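Local coordinates for protein predicted metal-dependent hydrolase of the TIM-barrel fold (Lactobacillus casei, PDB 2QPX) that probably acts as a zinc-dependent hydrolase of the amidohydrolase superfamily, holding two zinc ions in a TIM barrel, its substrate unknown, at residues 14-23 against 315-326. Residues are numbered along the deposited sequence; the frame is centred on the assembly and turned at random.
Sequences LLDHHCHFLI and FASDASTYPEMY. With ZN (zinc ion), chain B.
His-18 and His-20, the HxH pair at the C-terminal end of the first barrel strand, meet Asp-318 on one zinc ion, closing the metal site of an amidohydrolase-type TIM barrel. Both NE2 atoms and Asp-318 OD1 bind the zinc at 2.1 Å, with water 2 as a further ligand and carboxylated Lys-167 completing the site. OD1 lies at the edge of both imidazoles; the His-18 ring is turned 30° from the carboxylate plane, that of His-20 63°. Asp-318 CG stands anti to the backbone N (chi1 -160°), which carries OD1 to the metal, while water 2 donates to OD2. His-18 ND1 is hydrogen-bonded to Gln-226 OE1, so the ring is held at both nitrogens.

Away from the metal, the Asp-16 carboxylate grips Ser-317 twice: OD1 receives Ser-317 N from above the carboxylate plane, and OD2 receives Ser-317 OG through its syn lone pair at 2.5 Å. The same OG accepts Ala-319 N, an ST turn. Leu-14 CD2 sits over one face of Phe-315, a CH-pi contact 4.1 Å from the centroid. Tyr-326 lies with Ala-319 CB over its ring centre, Cys-19 SG at its edge, and OH donating to His-20 O at 2.7 Å. A phenylalanine here would probably leave that buried carbonyl without its hydroxyl donor and relax the hold on the His-20 backbone. Farther along, Thr-321 backbone N donates to Phe-21 O and its O accepts from Ile-23 N; the Ile-23 side chain lies alongside that of Thr-321, pointing the same way, with CD1 3.6 Å from Thr-321 CG2.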
ATOM      1  N   LEU A  14      19.261 -16.382  16.445  1.00 16.75           N
ATOM      2  CA  LEU A  14      17.914 -16.372  15.818  1.00 15.35           C
ATOM      3  C   LEU A  14      17.103 -17.522  16.319  1.00 17.55           C
ATOM      4  O   LEU A  14      17.560 -18.668  16.286  1.00 17.42           O
ATOM      5  CB  LEU A  14      18.034 -16.475  14.277  1.00 15.48           C
ATOM      6  CG  LEU A  14      18.782 -15.343  13.568  1.00 16.92           C
ATOM      7  CD1 LEU A  14      19.074 -15.730  12.109  1.00 18.02           C
ATOM      8  CD2 LEU A  14      18.012 -13.991  13.664  1.00 17.65           C
ATOM      9  N   LEU A  15      15.876 -17.226  16.750  1.00 15.93           N
ATOM     10  CA  LEU A  15      14.888 -18.265  17.038  1.00 16.48           C
ATOM     11  C   LEU A  15      13.904 -18.174  15.878  1.00 16.11           C
ATOM     12  O   LEU A  15      13.163 -17.193  15.777  1.00 16.07           O
ATOM     13  CB  LEU A  15      14.208 -18.039  18.385  1.00 16.66           C
ATOM     14  CG  LEU A  15      13.473 -19.237  18.993  1.00 15.98           C
ATOM     15  CD1 LEU A  15      12.890 -18.905  20.395  1.00 17.39           C
ATOM     16  CD2 LEU A  15      12.362 -19.856  18.050  1.00 17.53           C
ATOM     17  N   ASP A  16      13.946 -19.173  15.003  1.00 15.52           N
ATOM     18  CA  ASP A  16      13.109 -19.151  13.796  1.00 15.19           C
ATOM     19  C   ASP A  16      11.750 -19.723  14.196  1.00 13.88           C
ATOM     20  O   ASP A  16      11.549 -20.940  14.204  1.00 14.66           O
ATOM     21  CB  ASP A  16      13.735 -19.982  12.676  1.00 15.13           C
ATOM     22  CG  ASP A  16      13.158 -19.676  11.301  1.00 13.91           C
ATOM     23  OD1 ASP A  16      12.040 -19.103  11.227  1.00 15.72           O
ATOM     24  OD2 ASP A  16      13.833 -20.077  10.303  1.00 15.28           O
ATOM     25  N   HIS A  17      10.814 -18.817  14.490  1.00 13.31           N
ATOM     26  CA  HIS A  17       9.553 -19.233  15.140  1.00 13.16           C
ATOM     27  C   HIS A  17       8.538 -19.867  14.183  1.00 13.08           C
ATOM     28  O   HIS A  17       7.544 -20.429  14.653  1.00 13.73           O
ATOM     29  CB  HIS A  17       8.919 -18.091  15.963  1.00 14.61           C
ATOM     30  CG  HIS A  17       8.045 -17.229  15.141  1.00 13.94           C
ATOM     31  ND1 HIS A  17       6.671 -17.360  15.146  1.00 13.12           N
ATOM     32  CD2 HIS A  17       8.350 -16.294  14.202  1.00 15.04           C
ATOM     33  CE1 HIS A  17       6.177 -16.566  14.209  1.00 15.05           C
ATOM     34  NE2 HIS A  17       7.164 -15.892  13.631  1.00 15.77           N
ATOM     35  N   HIS A  18       8.774 -19.763  12.878  1.00 13.98           N
ATOM     36  CA  HIS A  18       7.920 -20.389  11.901  1.00 13.06           C
ATOM     37  C   HIS A  18       8.711 -20.783  10.668  1.00 13.18           C
ATOM     38  O   HIS A  18       9.131 -19.912   9.891  1.00 13.40           O
ATOM     39  CB  HIS A  18       6.763 -19.475  11.491  1.00 13.90           C
ATOM     40  CG  HIS A  18       5.929 -20.087  10.416  1.00 13.92           C
ATOM     41  ND1 HIS A  18       4.941 -21.015  10.672  1.00 15.11           N
ATOM     42  CD2 HIS A  18       5.994 -19.963   9.075  1.00 15.64           C
ATOM     43  CE1 HIS A  18       4.410 -21.413   9.523  1.00 15.34           C
ATOM     44  NE2 HIS A  18       5.047 -20.808   8.537  1.00 15.25           N
ATOM     45  N   CYS A  19       8.827 -22.090  10.446  1.00 13.36           N
ATOM     46  CA  CYS A  19       9.546 -22.607   9.287  1.00 12.71           C
ATOM     47  C   CYS A  19       9.058 -24.026   9.005  1.00 13.83           C
ATOM     48  O   CYS A  19       8.077 -24.479   9.582  1.00 14.60           O
ATOM     49  CB  CYS A  19      11.067 -22.488   9.507  1.00 13.68           C
ATOM     50  SG  CYS A  19      11.637 -23.349  10.997  1.00 15.79           S
ATOM     51  N   HIS A  20       9.749 -24.727   8.121  1.00 14.25           N
ATOM     52  CA  HIS A  20       9.224 -25.927   7.498  1.00 14.43           C
ATOM     53  C   HIS A  20      10.323 -26.997   7.278  1.00 14.30           C
ATOM     54  O   HIS A  20      11.543 -26.731   7.330  1.00 14.15           O
ATOM     55  CB  HIS A  20       8.572 -25.556   6.174  1.00 14.00           C
ATOM     56  CG  HIS A  20       7.328 -24.724   6.339  1.00 14.92           C
ATOM     57  ND1 HIS A  20       6.171 -25.230   6.881  1.00 17.25           N
ATOM     58  CD2 HIS A  20       7.068 -23.422   6.042  1.00 17.66           C
ATOM     59  CE1 HIS A  20       5.257 -24.259   6.945  1.00 17.08           C
ATOM     60  NE2 HIS A  20       5.774 -23.151   6.436  1.00 16.27           N
ATOM     61  N   PHE A  21       9.878 -28.230   7.071  1.00 13.93           N
ATOM     62  CA  PHE A  21      10.785 -29.341   6.882  1.00 14.11           C
ATOM     63  C   PHE A  21      11.763 -29.117   5.735  1.00 15.14           C
ATOM     64  O   PHE A  21      11.430 -28.556   4.671  1.00 14.64           O
ATOM     65  CB  PHE A  21      10.036 -30.602   6.508  1.00 16.36           C
ATOM     66  CG  PHE A  21       9.132 -31.148   7.566  1.00 16.49           C
ATOM     67  CD1 PHE A  21       9.592 -31.576   8.775  1.00 19.03           C
ATOM     68  CD2 PHE A  21       7.769 -31.262   7.311  1.00 17.70           C
ATOM     69  CE1 PHE A  21       8.732 -32.146   9.722  1.00 19.82           C
ATOM     70  CE2 PHE A  21       6.924 -31.806   8.254  1.00 19.58           C
ATOM     71  CZ  PHE A  21       7.414 -32.251   9.450  1.00 20.12           C
ATOM     72  N   LEU A  22      12.972 -29.638   5.953  1.00 15.14           N
ATOM     73  CA  LEU A  22      13.942 -29.831   4.886  1.00 14.04           C
ATOM     74  C   LEU A  22      13.682 -31.117   4.112  1.00 16.04           C
ATOM     75  O   LEU A  22      12.967 -31.997   4.598  1.00 17.86           O
ATOM     76  CB  LEU A  22      15.385 -29.841   5.470  1.00 16.25           C
ATOM     77  CG  LEU A  22      15.834 -28.562   6.185  1.00 17.58           C
ATOM     78  CD1 LEU A  22      17.088 -28.869   7.053  1.00 23.06           C
ATOM     79  CD2 LEU A  22      16.165 -27.489   5.164  1.00 18.70           C
ATOM     80  N   ILE A  23      14.301 -31.223   2.936  1.00 16.54           N
ATOM     81  CA  ILE A  23      14.260 -32.439   2.145  1.00 16.48           C
ATOM     82  C   ILE A  23      15.595 -33.172   2.168  1.00 16.69           C
ATOM     83  O   ILE A  23      16.616 -32.655   2.587  1.00 17.07           O
ATOM     84  CB  ILE A  23      13.818 -32.162   0.682  1.00 16.65           C
ATOM     85  CG1 ILE A  23      14.925 -31.489  -0.143  1.00 17.07           C
ATOM     86  CG2 ILE A  23      12.446 -31.408   0.649  1.00 18.91           C
ATOM     87  CD1 ILE A  23      14.645 -31.443  -1.647  1.00 17.65           C
ATOM     88  N   PHE A 315      11.608 -12.375  14.118  1.00 16.20           N
ATOM     89  CA  PHE A 315      12.264 -13.075  13.014  1.00 14.91           C
ATOM     90  C   PHE A 315      11.594 -14.439  12.748  1.00 14.90           C
ATOM     91  O   PHE A 315      11.381 -15.237  13.658  1.00 15.25           O
ATOM     92  CB  PHE A 315      13.738 -13.375  13.293  1.00 15.00           C
ATOM     93  CG  PHE A 315      14.357 -14.268  12.269  1.00 14.88           C
ATOM     94  CD1 PHE A 315      14.623 -13.792  10.994  1.00 16.12           C
ATOM     95  CD2 PHE A 315      14.593 -15.605  12.543  1.00 15.58           C
ATOM     96  CE1 PHE A 315      15.128 -14.623  10.033  1.00 17.07           C
ATOM     97  CE2 PHE A 315      15.088 -16.462  11.557  1.00 15.35           C
ATOM     98  CZ  PHE A 315      15.375 -15.959  10.341  1.00 16.90           C
ATOM     99  N   ALA A 316      11.320 -14.697  11.464  1.00 13.98           N
ATOM    100  CA  ALA A 316      11.097 -16.036  10.956  1.00 13.52           C
ATOM    101  C   ALA A 316      11.573 -16.077   9.524  1.00 14.31           C
ATOM    102  O   ALA A 316      11.644 -15.055   8.861  1.00 14.52           O
ATOM    103  CB  ALA A 316       9.606 -16.480  11.007  1.00 14.23           C
ATOM    104  N   SER A 317      11.919 -17.276   9.056  1.00 15.08           N
ATOM    105  CA  SER A 317      12.273 -17.499   7.649  1.00 15.38           C
ATOM    106  C   SER A 317      11.119 -17.954   6.763  1.00 14.96           C
ATOM    107  O   SER A 317      11.079 -17.654   5.568  1.00 16.41           O
ATOM    108  CB  SER A 317      13.399 -18.553   7.553  1.00 15.75           C
ATOM    109  OG  SER A 317      12.934 -19.832   7.961  1.00 14.55           O
ATOM    110  N   ASP A 318      10.172 -18.693   7.332  1.00 14.81           N
ATOM    111  CA  ASP A 318       9.206 -19.445   6.532  1.00 12.76           C
ATOM    112  C   ASP A 318       9.891 -20.403   5.542  1.00 14.65           C
ATOM    113  O   ASP A 318       9.283 -20.805   4.534  1.00 17.35           O
ATOM    114  CB  ASP A 318       8.169 -18.544   5.782  1.00 15.43           C
ATOM    115  CG  ASP A 318       6.937 -19.326   5.382  1.00 15.78           C
ATOM    116  OD1 ASP A 318       6.560 -20.249   6.109  1.00 15.79           O
ATOM    117  OD2 ASP A 318       6.292 -19.033   4.360  1.00 22.05           O
ATOM    118  N   ALA A 319      11.129 -20.791   5.844  1.00 13.16           N
ATOM    119  CA  ALA A 319      11.908 -21.560   4.909  1.00 13.94           C
ATOM    120  C   ALA A 319      11.543 -23.049   4.953  1.00 14.20           C
ATOM    121  O   ALA A 319      11.196 -23.590   6.011  1.00 14.39           O
ATOM    122  CB  ALA A 319      13.417 -21.381   5.203  1.00 14.00           C
ATOM    123  N   SER A 320      11.644 -23.704   3.792  1.00 14.05           N
ATOM    124  CA  SER A 320      11.560 -25.153   3.685  1.00 13.97           C
ATOM    125  C   SER A 320      12.671 -25.640   2.816  1.00 14.46           C
ATOM    126  O   SER A 320      13.355 -24.863   2.141  1.00 15.64           O
ATOM    127  CB  SER A 320      10.238 -25.654   3.071  1.00 15.52           C
ATOM    128  OG  SER A 320      10.175 -25.528   1.674  1.00 16.12           O
ATOM    129  N   THR A 321      12.777 -26.965   2.797  1.00 14.73           N
ATOM    130  CA  THR A 321      13.438 -27.736   1.742  1.00 13.53           C
ATOM    131  C   THR A 321      14.969 -27.755   1.827  1.00 14.39           C
ATOM    132  O   THR A 321      15.557 -28.816   1.987  1.00 15.63           O
ATOM    133  CB  THR A 321      12.917 -27.280   0.331  1.00 13.51           C
ATOM    134  OG1 THR A 321      11.506 -27.470   0.262  1.00 15.41           O
ATOM    135  CG2 THR A 321      13.605 -28.067  -0.822  1.00 14.88           C
ATOM    136  N   TYR A 322      15.601 -26.594   1.730  1.00 14.54           N
ATOM    137  CA  TYR A 322      17.030 -26.470   1.721  1.00 13.95           C
ATOM    138  C   TYR A 322      17.537 -25.352   2.589  1.00 15.50           C
ATOM    139  O   TYR A 322      16.880 -24.332   2.750  1.00 16.65           O
ATOM    140  CB  TYR A 322      17.496 -26.243   0.283  1.00 14.92           C
ATOM    141  CG  TYR A 322      17.508 -27.430  -0.674  1.00 15.71           C
ATOM    142  CD1 TYR A 322      17.934 -28.693  -0.273  1.00 15.93           C
ATOM    143  CD2 TYR A 322      17.157 -27.270  -2.002  1.00 15.09           C
ATOM    144  CE1 TYR A 322      18.036 -29.737  -1.190  1.00 16.32           C
ATOM    145  CE2 TYR A 322      17.268 -28.290  -2.919  1.00 16.29           C
ATOM    146  CZ  TYR A 322      17.698 -29.536  -2.509  1.00 15.03           C
ATOM    147  OH  TYR A 322      17.794 -30.510  -3.459  1.00 17.75           O
ATOM    148  N   PRO A 323      18.762 -25.499   3.120  1.00 14.68           N
ATOM    149  CA  PRO A 323      19.289 -24.487   4.037  1.00 14.71           C
ATOM    150  C   PRO A 323      19.522 -23.127   3.421  1.00 15.10           C
ATOM    151  O   PRO A 323      19.515 -22.132   4.145  1.00 15.06           O
ATOM    152  CB  PRO A 323      20.575 -25.113   4.572  1.00 15.39           C
ATOM    153  CG  PRO A 323      21.001 -26.082   3.471  1.00 15.95           C
ATOM    154  CD  PRO A 323      19.683 -26.654   2.982  1.00 15.65           C
ATOM    155  N   GLU A 324      19.698 -23.066   2.106  1.00 15.43           N
ATOM    156  CA  GLU A 324      19.822 -21.749   1.446  1.00 16.63           C
ATOM    157  C   GLU A 324      18.631 -20.839   1.708  1.00 17.15           C
ATOM    158  O   GLU A 324      18.799 -19.618   1.780  1.00 16.74           O
ATOM    159  CB  GLU A 324      19.982 -21.883  -0.069  1.00 17.73           C
ATOM    160  CG  GLU A 324      21.271 -22.518  -0.522  1.00 17.27           C
ATOM    161  CD  GLU A 324      21.262 -24.051  -0.603  1.00 18.73           C
ATOM    162  OE1 GLU A 324      20.413 -24.723  -0.001  1.00 18.51           O
ATOM    163  OE2 GLU A 324      22.211 -24.596  -1.217  1.00 19.99           O
HETATM  164  N   MSE A 325      17.430 -21.407   1.782  1.00 14.71           N
HETATM  165  CA  MSE A 325      16.267 -20.570   1.967  1.00 16.04           C
HETATM  166  C   MSE A 325      16.268 -20.021   3.388  1.00 15.64           C
HETATM  167  O   MSE A 325      15.865 -18.881   3.613  1.00 15.90           O
HETATM  168  CB  MSE A 325      14.983 -21.329   1.660  1.00 15.28           C
HETATM  169  CG  MSE A 325      13.696 -20.491   1.732  1.00 15.78           C
HETATM  170 SE   MSE A 325      12.180 -21.426   1.024  0.80 16.44          SE
HETATM  171  CE  MSE A 325      10.818 -20.036   1.348  1.00 17.64           C
ATOM    172  N   TYR A 326      16.684 -20.850   4.365  1.00 14.09           N
ATOM    173  CA  TYR A 326      16.863 -20.354   5.708  1.00 13.64           C
ATOM    174  C   TYR A 326      17.940 -19.251   5.771  1.00 14.55           C
ATOM    175  O   TYR A 326      17.746 -18.172   6.396  1.00 15.37           O
ATOM    176  CB  TYR A 326      17.295 -21.499   6.632  1.00 13.54           C
ATOM    177  CG  TYR A 326      16.155 -22.423   7.086  1.00 14.36           C
ATOM    178  CD1 TYR A 326      15.764 -23.525   6.351  1.00 14.05           C
ATOM    179  CD2 TYR A 326      15.457 -22.147   8.269  1.00 13.99           C
ATOM    180  CE1 TYR A 326      14.732 -24.336   6.788  1.00 15.59           C
ATOM    181  CE2 TYR A 326      14.435 -22.962   8.723  1.00 13.86           C
ATOM    182  CZ  TYR A 326      14.093 -24.056   7.990  1.00 13.98           C
ATOM    183  OH  TYR A 326      13.084 -24.841   8.481  1.00 14.70           O
TER
HETATM  184 ZN    ZN B 376       4.801 -21.311   6.506  0.70 14.91          ZN
HETATM  185  O   HOH W   1      11.811 -14.906  16.379  1.00 15.95           O
HETATM  186  O   HOH W   2       4.101 -20.486   4.741  1.00 29.42           O